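Local coordinates for protein carbohydrate kinase, FGGY (Rhodospirillum rubrum, PDB 3IFR) that probably phosphorylates D-xylulose as a member of the FGGY family of carbohydrate kinases, at residues D198-L202 with A203-P207. Sequence-based numbering, arbitrary orientation.
Sequences DLVAL and AHIPP
Val200 and Ile205 meet where helix 197-201 gives way to the loop leading toward strand 213-214, and their side chains run at about a right angle to one another. One branch of the valine does the touching: CG1, anti to the backbone N (chi1 -176°), reaches Ile205 CG1 at 3.5 Å, tighter than usual for two carbons. Ile205 CD1 lies 3.8 Å from the same Val200 CG1, and the CA of Pro207 approaches that methyl as well, so the chain folds back past the valine after the turn.

Two backbone bonds accompany the reversal. Ala203 N donates to Val200 O at 2.8 Å, with an N-H...O angle of 154°. His204 N donates to Ala201 O, also at 2.8 Å, closing a type I beta turn from Ala201 to His204. Both donors sit above the carbonyl planes, the second 60° out. His204 is the first residue after the helix to leave helical geometry, with positive phi.

The imidazole turns back over the turn: Leu202 O lies 3.6 Å above one ring face, displaced toward the rim, while His204 CD2 comes within 3.4 Å of Ala201 O. Outside the turn, His204 ND1 is hydrogen-bonded to Glu147 and Leu202 O to Arg144, both of helix 139-149; Leu143 of that helix packs on Ala203 and Ile205.

The chemistry is thus divided: buried apolar contact joins helix and loop on the Val200 side, whereas polar groups at the turn tie it to helix 139-149, and Glu147 probably favours a protonated imidazole.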
# COMPACT_ATOMS: atom_id res chain seq x y z
N ASP A 198 -2.12 -7.25 26.58
CA ASP A 198 -0.73 -7.03 26.35
C ASP A 198 -0.42 -5.88 25.37
O ASP A 198 0.19 -4.90 25.73
CB ASP A 198 -0.26 -8.37 25.76
CG ASP A 198 1.20 -8.54 25.83
OD1 ASP A 198 1.85 -7.84 26.63
OD2 ASP A 198 1.72 -9.34 25.08
N LEU A 199 -0.82 -6.03 24.11
CA LEU A 199 -0.40 -5.11 23.06
C LEU A 199 -1.14 -3.80 23.13
O LEU A 199 -0.55 -2.74 22.92
CB LEU A 199 -0.56 -5.75 21.68
CG LEU A 199 0.56 -6.76 21.43
CD1 LEU A 199 0.23 -7.75 20.34
CD2 LEU A 199 1.92 -6.06 21.20
N VAL A 200 -2.43 -3.86 23.39
CA VAL A 200 -3.20 -2.64 23.61
C VAL A 200 -2.68 -1.86 24.83
O VAL A 200 -2.49 -0.65 24.77
CB VAL A 200 -4.70 -2.95 23.74
CG1 VAL A 200 -5.48 -1.68 23.86
CG2 VAL A 200 -5.17 -3.73 22.52
N ALA A 201 -2.39 -2.55 25.92
CA ALA A 201 -1.81 -1.89 27.10
C ALA A 201 -0.63 -0.99 26.76
O ALA A 201 -0.49 0.04 27.36
CB ALA A 201 -1.41 -2.92 28.19
N LEU A 202 0.23 -1.38 25.83
CA LEU A 202 1.34 -0.52 25.44
C LEU A 202 0.93 0.92 25.05
O LEU A 202 1.73 1.86 25.14
CB LEU A 202 2.09 -1.12 24.24
CG LEU A 202 3.35 -2.00 24.28
CD1 LEU A 202 4.11 -1.71 23.02
CD2 LEU A 202 4.24 -1.80 25.50
N ALA A 203 -0.28 1.07 24.52
CA ALA A 203 -0.75 2.36 24.03
C ALA A 203 -1.50 3.06 25.18
O ALA A 203 -2.02 4.17 25.01
CB ALA A 203 -1.69 2.15 22.80
N HIS A 204 -1.58 2.39 26.33
CA HIS A 204 -2.14 2.99 27.54
C HIS A 204 -3.63 3.36 27.37
O HIS A 204 -4.12 4.28 28.02
CB HIS A 204 -1.38 4.27 27.95
CG HIS A 204 0.09 4.07 28.18
ND1 HIS A 204 1.00 5.10 28.10
CD2 HIS A 204 0.80 2.96 28.51
CE1 HIS A 204 2.21 4.65 28.36
NE2 HIS A 204 2.12 3.35 28.60
N ILE A 205 -4.32 2.67 26.47
CA ILE A 205 -5.77 2.80 26.40
C ILE A 205 -6.35 1.53 26.98
O ILE A 205 -5.69 0.50 27.04
CB ILE A 205 -6.30 2.97 24.96
CG1 ILE A 205 -5.86 1.78 24.10
CG2 ILE A 205 -5.76 4.22 24.35
CD1 ILE A 205 -6.31 1.81 22.63
N PRO A 206 -7.60 1.60 27.43
CA PRO A 206 -8.30 0.40 27.89
C PRO A 206 -8.56 -0.50 26.69
O PRO A 206 -8.80 0.01 25.60
CB PRO A 206 -9.63 0.95 28.40
CG PRO A 206 -9.80 2.27 27.67
CD PRO A 206 -8.41 2.83 27.57
N PRO A 207 -8.55 -1.82 26.91
CA PRO A 207 -8.75 -2.82 25.88
C PRO A 207 -10.15 -2.74 25.29
O PRO A 207 -10.34 -3.17 24.16
CB PRO A 207 -8.54 -4.17 26.61
CG PRO A 207 -7.85 -3.81 27.91
CD PRO A 207 -8.41 -2.44 28.25